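Local structure of acetylxylan esterase / glucomannan deacetylase (Cellvibrio japonicus, 2WAA) at residues M56-D66 / I101-V112. The protein removes acetyl groups from xylan and glucomannan, helping to break down plant cell wall polysaccharides. Numbering follows the deposited sequence. Where two conformers were deposited one is given.
Sequences MQSSNGNSWID and IIHRSENWHGQV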
ATOM      1  N   MET A  56      -4.374 -13.172  15.556  1.00  8.01           N
ATOM      2  CA  MET A  56      -4.273 -11.802  15.072  1.00  8.25           C
ATOM      3  C   MET A  56      -4.937 -10.842  16.031  1.00 10.16           C
ATOM      4  O   MET A  56      -5.701 -11.248  16.899  1.00 10.70           O
ATOM      5  CB  MET A  56      -4.926 -11.661  13.685  1.00  7.71           C
ATOM      6  CG  MET A  56      -4.410 -12.706  12.711  1.00 10.38           C
ATOM      7  SD  MET A  56      -4.956 -12.387  11.027  1.00 11.80           S
ATOM      8  CE  MET A  56      -3.870 -11.015  10.591  1.00 11.74           C
ATOM      9  N   GLN A  57      -4.629  -9.555  15.868  1.00  9.93           N
ATOM     10  CA  GLN A  57      -5.225  -8.494  16.701  0.50 10.46           C
ATOM     11  C   GLN A  57      -5.017  -7.184  15.945  1.00 11.58           C
ATOM     12  O   GLN A  57      -4.055  -7.093  15.167  1.00 11.60           O
ATOM     13  CB  GLN A  57      -4.550  -8.455  18.088  0.50 10.64           C
ATOM     14  CG  GLN A  57      -3.054  -8.271  18.080  0.50 11.44           C
ATOM     15  CD  GLN A  57      -2.409  -8.160  19.510  0.50 15.66           C
ATOM     16  OE1 GLN A  57      -3.068  -8.312  20.544  0.50 17.12           O
ATOM     17  NE2 GLN A  57      -1.113  -7.901  19.537  0.50 18.13           N
ATOM     18  N   SER A  58      -5.847  -6.171  16.186  1.00 11.65           N
ATOM     19  CA  SER A  58      -5.567  -4.839  15.638  1.00 11.27           C
ATOM     20  C   SER A  58      -5.516  -3.846  16.813  1.00 12.09           C
ATOM     21  O   SER A  58      -6.006  -4.165  17.906  1.00 14.04           O
ATOM     22  CB  SER A  58      -6.611  -4.423  14.616  1.00 10.78           C
ATOM     23  OG  SER A  58      -7.843  -4.124  15.254  1.00 13.94           O
ATOM     24  N   SER A  59      -4.916  -2.681  16.634  1.00 10.37           N
ATOM     25  CA  SER A  59      -4.708  -1.823  17.794  1.00 11.05           C
ATOM     26  C   SER A  59      -5.977  -1.172  18.283  1.00 12.09           C
ATOM     27  O   SER A  59      -6.092  -0.896  19.499  1.00 11.09           O
ATOM     28  CB  SER A  59      -3.679  -0.740  17.507  1.00 10.83           C
ATOM     29  OG  SER A  59      -4.086  -0.053  16.355  1.00  8.75           O
ATOM     30  N   ASN A  60      -6.914  -0.899  17.370  1.00 11.22           N
ATOM     31  CA  ASN A  60      -8.147  -0.179  17.730  1.00 13.31           C
ATOM     32  C   ASN A  60      -9.420  -0.920  17.382  1.00 12.17           C
ATOM     33  O   ASN A  60     -10.505  -0.323  17.444  1.00 13.69           O
ATOM     34  CB  ASN A  60      -8.253   1.170  16.982  1.00 14.40           C
ATOM     35  CG  ASN A  60      -7.087   2.071  17.226  1.00 18.96           C
ATOM     36  OD1 ASN A  60      -6.641   2.269  18.373  1.00 24.82           O
ATOM     37  ND2 ASN A  60      -6.582   2.664  16.143  1.00 22.70           N
ATOM     38  N   GLY A  61      -9.304  -2.165  16.925  1.00 10.11           N
ATOM     39  CA  GLY A  61     -10.460  -2.953  16.574  1.00  9.74           C
ATOM     40  C   GLY A  61     -11.193  -2.383  15.372  1.00 10.80           C
ATOM     41  O   GLY A  61     -12.394  -2.612  15.186  1.00  9.23           O
ATOM     42  N   ASN A  62     -10.460  -1.635  14.541  1.00  9.53           N
ATOM     43  CA  ASN A  62     -11.069  -0.944  13.422  1.00  9.98           C
ATOM     44  C   ASN A  62     -10.341  -1.258  12.100  1.00  9.86           C
ATOM     45  O   ASN A  62     -10.404  -0.465  11.150  1.00 11.16           O
ATOM     46  CB  ASN A  62     -10.987   0.561  13.748  1.00  9.83           C
ATOM     47  CG  ASN A  62     -11.943   1.403  12.931  1.00 13.50           C
ATOM     48  OD1 ASN A  62     -12.946   0.909  12.439  1.00 15.50           O
ATOM     49  ND2 ASN A  62     -11.653   2.725  12.842  1.00 16.18           N
ATOM     50  N   SER A  63      -9.632  -2.383  12.067  1.00  8.44           N
ATOM     51  CA  SER A  63      -8.781  -2.762  10.908  1.00  7.97           C
ATOM     52  C   SER A  63      -9.353  -3.975  10.133  1.00  7.64           C
ATOM     53  O   SER A  63      -9.864  -4.935  10.721  1.00  8.75           O
ATOM     54  CB  SER A  63      -7.358  -3.114  11.356  1.00  8.22           C
ATOM     55  OG  SER A  63      -6.782  -2.064  12.120  1.00  9.62           O
ATOM     56  N   TRP A  64      -9.230  -3.946   8.808  1.00  6.81           N
ATOM     57  CA  TRP A  64      -9.774  -5.027   7.999  1.00  6.90           C
ATOM     58  C   TRP A  64      -8.672  -5.723   7.229  1.00  6.97           C
ATOM     59  O   TRP A  64      -7.677  -5.088   6.770  1.00  9.04           O
ATOM     60  CB  TRP A  64     -10.776  -4.475   6.957  1.00  5.06           C
ATOM     61  CG  TRP A  64     -12.093  -3.966   7.599  1.00  8.02           C
ATOM     62  CD1 TRP A  64     -12.318  -2.757   8.229  1.00  9.16           C
ATOM     63  CD2 TRP A  64     -13.349  -4.678   7.635  1.00  8.14           C
ATOM     64  NE1 TRP A  64     -13.632  -2.683   8.631  1.00  9.28           N
ATOM     65  CE2 TRP A  64     -14.288  -3.839   8.282  1.00  8.81           C
ATOM     66  CE3 TRP A  64     -13.778  -5.925   7.132  1.00  8.22           C
ATOM     67  CZ2 TRP A  64     -15.617  -4.228   8.492  1.00  8.78           C
ATOM     68  CZ3 TRP A  64     -15.104  -6.316   7.318  1.00  6.88           C
ATOM     69  CH2 TRP A  64     -16.015  -5.472   8.005  1.00  9.58           C
ATOM     70  N   ILE A  65      -8.871  -7.017   7.038  1.00  7.47           N
ATOM     71  CA  ILE A  65      -8.013  -7.797   6.163  1.00  6.42           C
ATOM     72  C   ILE A  65      -8.884  -8.579   5.163  1.00  6.89           C
ATOM     73  O   ILE A  65     -10.080  -8.826   5.416  1.00  8.19           O
ATOM     74  CB  ILE A  65      -7.159  -8.793   6.973  1.00  6.24           C
ATOM     75  CG1 ILE A  65      -8.082  -9.787   7.740  1.00  9.11           C
ATOM     76  CG2 ILE A  65      -6.178  -8.010   7.921  1.00  8.23           C
ATOM     77  CD1 ILE A  65      -7.339 -10.943   8.403  1.00  9.80           C
ATOM     78  N   ASP A  66      -8.268  -8.948   4.029  1.00  7.00           N
ATOM     79  CA  ASP A  66      -8.825  -9.970   3.128  1.00  7.88           C
ATOM     80  C   ASP A  66      -8.058 -11.274   3.322  1.00  8.32           C
ATOM     81  O   ASP A  66      -6.849 -11.262   3.534  1.00  8.21           O
ATOM     82  CB  ASP A  66      -8.659  -9.575   1.643  1.00  7.82           C
ATOM     83  CG  ASP A  66      -9.755  -8.574   1.173  1.00 12.30           C
ATOM     84  OD1 ASP A  66     -10.911  -8.695   1.618  1.00 16.93           O
ATOM     85  OD2 ASP A  66      -9.450  -7.704   0.333  1.00 18.66           O
ATOM     86  N   ILE A 101      -3.073 -13.293   3.164  1.00  8.43           N
ATOM     87  CA  ILE A 101      -3.757 -12.313   3.996  1.00  8.88           C
ATOM     88  C   ILE A 101      -3.318 -10.948   3.474  1.00  8.20           C
ATOM     89  O   ILE A 101      -2.125 -10.704   3.312  1.00  8.43           O
ATOM     90  CB  ILE A 101      -3.371 -12.472   5.475  1.00  9.15           C
ATOM     91  CG1 ILE A 101      -3.795 -13.882   5.958  1.00 10.57           C
ATOM     92  CG2 ILE A 101      -3.916 -11.325   6.329  1.00 10.39           C
ATOM     93  CD1 ILE A 101      -3.161 -14.295   7.315  1.00 11.63           C
ATOM     94  N   ILE A 102      -4.282 -10.072   3.185  1.00  7.19           N
ATOM     95  CA  ILE A 102      -3.952  -8.757   2.652  1.00  7.67           C
ATOM     96  C   ILE A 102      -4.507  -7.704   3.576  1.00  7.59           C
ATOM     97  O   ILE A 102      -5.714  -7.721   3.885  1.00  8.01           O
ATOM     98  CB  ILE A 102      -4.486  -8.498   1.181  1.00  8.47           C
ATOM     99  CG1 ILE A 102      -3.951  -9.532   0.182  1.00 12.78           C
ATOM    100  CG2 ILE A 102      -3.982  -7.161   0.668  1.00  9.25           C
ATOM    101  CD1 ILE A 102      -4.973 -10.630  -0.073  1.00 21.65           C
ATOM    102  N   HIS A 103      -3.647  -6.764   4.027  1.00  5.54           N
ATOM    103  CA  HIS A 103      -4.151  -5.673   4.861  1.00  6.26           C
ATOM    104  C   HIS A 103      -4.976  -4.707   3.980  1.00  6.49           C
ATOM    105  O   HIS A 103      -4.440  -4.117   3.018  1.00  6.89           O
ATOM    106  CB  HIS A 103      -2.953  -4.930   5.519  1.00  4.31           C
ATOM    107  CG  HIS A 103      -3.337  -3.961   6.607  1.00  7.05           C
ATOM    108  ND1 HIS A 103      -2.651  -2.786   6.828  1.00  7.66           N
ATOM    109  CD2 HIS A 103      -4.344  -3.980   7.520  1.00  6.79           C
ATOM    110  CE1 HIS A 103      -3.194  -2.135   7.853  1.00  8.31           C
ATOM    111  NE2 HIS A 103      -4.218  -2.841   8.295  1.00  7.86           N
ATOM    112  N   ARG A 104      -6.250  -4.497   4.325  1.00  6.22           N
ATOM    113  CA  ARG A 104      -7.086  -3.534   3.584  1.00  7.20           C
ATOM    114  C   ARG A 104      -6.984  -2.159   4.187  1.00  7.32           C
ATOM    115  O   ARG A 104      -7.136  -1.173   3.467  1.00  8.29           O
ATOM    116  CB  ARG A 104      -8.571  -3.927   3.621  1.00  7.00           C
ATOM    117  CG  ARG A 104      -8.868  -5.289   2.929  1.00  8.13           C
ATOM    118  CD  ARG A 104     -10.215  -5.866   3.451  1.00  6.35           C
ATOM    119  NE  ARG A 104     -11.360  -4.987   3.214  1.00  7.91           N
ATOM    120  CZ  ARG A 104     -12.075  -4.965   2.089  1.00  9.84           C
ATOM    121  NH1 ARG A 104     -11.762  -5.741   1.031  1.00  7.36           N
ATOM    122  NH2 ARG A 104     -13.129  -4.131   1.996  1.00  6.16           N
ATOM    123  N   SER A 105      -6.796  -2.094   5.502  1.00  7.58           N
ATOM    124  CA  SER A 105      -6.756  -0.825   6.237  1.00  7.38           C
ATOM    125  C   SER A 105      -5.487  -0.026   6.038  1.00  7.89           C
ATOM    126  O   SER A 105      -4.509  -0.542   5.516  1.00  7.22           O
ATOM    127  CB  SER A 105      -7.041  -1.077   7.718  1.00  7.67           C
ATOM    128  OG  SER A 105      -8.439  -1.308   7.840  1.00  9.55           O
ATOM    129  N   GLU A 106      -5.498   1.250   6.448  1.00  7.14           N
ATOM    130  CA  GLU A 106      -4.248   2.030   6.493  1.00  6.83           C
ATOM    131  C   GLU A 106      -3.958   2.449   7.939  1.00  7.94           C
ATOM    132  O   GLU A 106      -4.737   2.197   8.837  1.00  8.08           O
ATOM    133  CB  GLU A 106      -4.322   3.285   5.604  1.00  7.21           C
ATOM    134  CG  GLU A 106      -5.464   4.233   5.983  1.00  8.37           C
ATOM    135  CD  GLU A 106      -5.435   5.523   5.162  1.00  8.04           C
ATOM    136  OE1 GLU A 106      -4.613   6.390   5.503  1.00 10.22           O
ATOM    137  OE2 GLU A 106      -6.224   5.648   4.168  1.00 10.07           O
ATOM    138  N   ASN A 107      -2.826   3.094   8.152  1.00  7.86           N
ATOM    139  CA  ASN A 107      -2.347   3.380   9.519  1.00  7.68           C
ATOM    140  C   ASN A 107      -3.309   4.058  10.484  1.00  8.44           C
ATOM    141  O   ASN A 107      -3.357   3.669  11.662  1.00  8.22           O
ATOM    142  CB  ASN A 107      -1.082   4.212   9.436  1.00  8.27           C
ATOM    143  CG  ASN A 107       0.167   3.355   9.172  1.00  7.30           C
ATOM    144  OD1 ASN A 107       0.652   2.727  10.090  1.00 10.32           O
ATOM    145  ND2 ASN A 107       0.722   3.390   7.930  1.00  9.40           N
ATOM    146  N   TRP A 108      -4.071   5.065  10.036  1.00  8.01           N
ATOM    147  CA  TRP A 108      -4.934   5.729  10.994  1.00  8.51           C
ATOM    148  C   TRP A 108      -6.041   4.805  11.489  1.00  9.07           C
ATOM    149  O   TRP A 108      -6.585   5.037  12.583  1.00  7.94           O
ATOM    150  CB  TRP A 108      -5.462   7.106  10.514  1.00  9.08           C
ATOM    151  CG  TRP A 108      -6.522   7.115   9.416  1.00  7.21           C
ATOM    152  CD1 TRP A 108      -6.309   7.414   8.092  1.00  9.26           C
ATOM    153  CD2 TRP A 108      -7.922   6.895   9.550  1.00  9.00           C
ATOM    154  NE1 TRP A 108      -7.495   7.366   7.399  1.00  9.80           N
ATOM    155  CE2 TRP A 108      -8.501   7.067   8.271  1.00  9.44           C
ATOM    156  CE3 TRP A 108      -8.755   6.597  10.630  1.00 10.08           C
ATOM    157  CZ2 TRP A 108      -9.876   6.920   8.035  1.00 10.47           C
ATOM    158  CZ3 TRP A 108     -10.141   6.440  10.394  1.00 12.14           C
ATOM    159  CH2 TRP A 108     -10.670   6.587   9.088  1.00 11.79           C
ATOM    160  N   HIS A 109      -6.391   3.775  10.717  1.00  7.76           N
ATOM    161  CA  HIS A 109      -7.362   2.803  11.207  1.00  9.04           C
ATOM    162  C   HIS A 109      -6.787   2.047  12.393  1.00  8.44           C
ATOM    163  O   HIS A 109      -7.501   1.705  13.316  1.00  9.58           O
ATOM    164  CB  HIS A 109      -7.673   1.749  10.141  1.00  6.68           C
ATOM    165  CG  HIS A 109      -8.265   2.304   8.882  1.00  7.23           C
ATOM    166  ND1 HIS A 109      -8.714   1.484   7.867  1.00  7.57           N
ATOM    167  CD2 HIS A 109      -8.494   3.583   8.470  1.00 10.61           C
ATOM    168  CE1 HIS A 109      -9.189   2.231   6.875  1.00  7.42           C
ATOM    169  NE2 HIS A 109      -9.073   3.504   7.220  1.00  8.67           N
ATOM    170  N   GLY A 110      -5.487   1.795  12.351  1.00  8.97           N
ATOM    171  CA  GLY A 110      -4.783   1.092  13.405  1.00  9.02           C
ATOM    172  C   GLY A 110      -3.643   0.294  12.788  1.00  9.71           C
ATOM    173  O   GLY A 110      -3.346   0.406  11.585  1.00  8.96           O
ATOM    174  N   GLN A 111      -3.007  -0.504  13.626  1.00  8.87           N
ATOM    175  CA  GLN A 111      -2.000  -1.424  13.113  0.50  9.17           C
ATOM    176  C   GLN A 111      -2.461  -2.827  13.456  1.00  9.65           C
ATOM    177  O   GLN A 111      -3.147  -3.054  14.483  1.00  9.41           O
ATOM    178  CB  GLN A 111      -0.618  -1.147  13.717  0.50  9.63           C
ATOM    179  CG  GLN A 111       0.078   0.037  13.068  0.50  8.56           C
ATOM    180  CD  GLN A 111      -0.421   1.317  13.617  0.50  9.25           C
ATOM    181  OE1 GLN A 111      -0.747   1.382  14.816  0.50 11.36           O
ATOM    182  NE2 GLN A 111      -0.481   2.379  12.773  0.50  5.02           N
ATOM    183  N   VAL A 112      -2.139  -3.766  12.571  1.00  8.90           N
ATOM    184  CA  VAL A 112      -2.559  -5.163  12.761  1.00  8.37           C
ATOM    185  C   VAL A 112      -1.339  -5.981  13.101  1.00  9.04           C
ATOM    186  O   VAL A 112      -0.268  -5.725  12.563  1.00  8.33           O
ATOM    187  CB  VAL A 112      -3.153  -5.698  11.462  1.00  8.36           C
ATOM    188  CG1 VAL A 112      -3.307  -7.270  11.499  1.00  7.19           C
ATOM    189  CG2 VAL A 112      -4.509  -5.017  11.164  1.00 11.46           C
TER
HETATM  190  O   HOH W   1      -7.559  -0.945  14.475  1.00  9.35           O
HETATM  191  O   HOH W   2      -2.800   2.426  16.390  1.00 29.74           O
HETATM  192  O   HOH W   3      -9.372   3.802  14.117  1.00 21.25           O
HETATM  193  O   HOH W   4      -5.140  -1.227  10.300  1.00 10.67           O
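Asp66 and Ile102 form an antiparallel hydrogen-bonded pair. Arg104 NH1 makes a salt bridge to Asp66 OD2 at 3.1 Å. The oxygen, met on its syn side, lies in the guanidinium plane; carboxylate and guanidinium stand 71° apart. A bend at chi3 (59°) turns the arginine tip back to Asp66. Asp66 has a second salt bridge, to Arg164, and a hydrogen bond with Ser76; Arg104 has a second salt bridge, to Asp149. Trp64 N donates to Ser105 OG at 2.9 Å, which also bonds to His109 ND1. Packing is tightest where Val112 CG2 presses on Ser63 CB, 3.4 Å away. Water 4 links Ser63 OG and His103 NE2, and bonds weakly to Gly110 O.

The solvent side, at Ser59 and Asn60, is held by polar bonds and water rather than by close carbon packing. Asn60 ND2 reaches His109 O at 3.1 Å from above the carbonyl plane. Water 2 bridges Ser59 OG and Gln111 OE1.

The 104-111 loop projects toward the esterase domain, the Trp108 side chain about 7 Å from that of Ser141, the probable nucleophile. The contact joins two antiparallel sheets of the N-terminal β-domain: strand 51-58 pairs with 112-119, and strand 63-69 lies between 94-103 and 75-79.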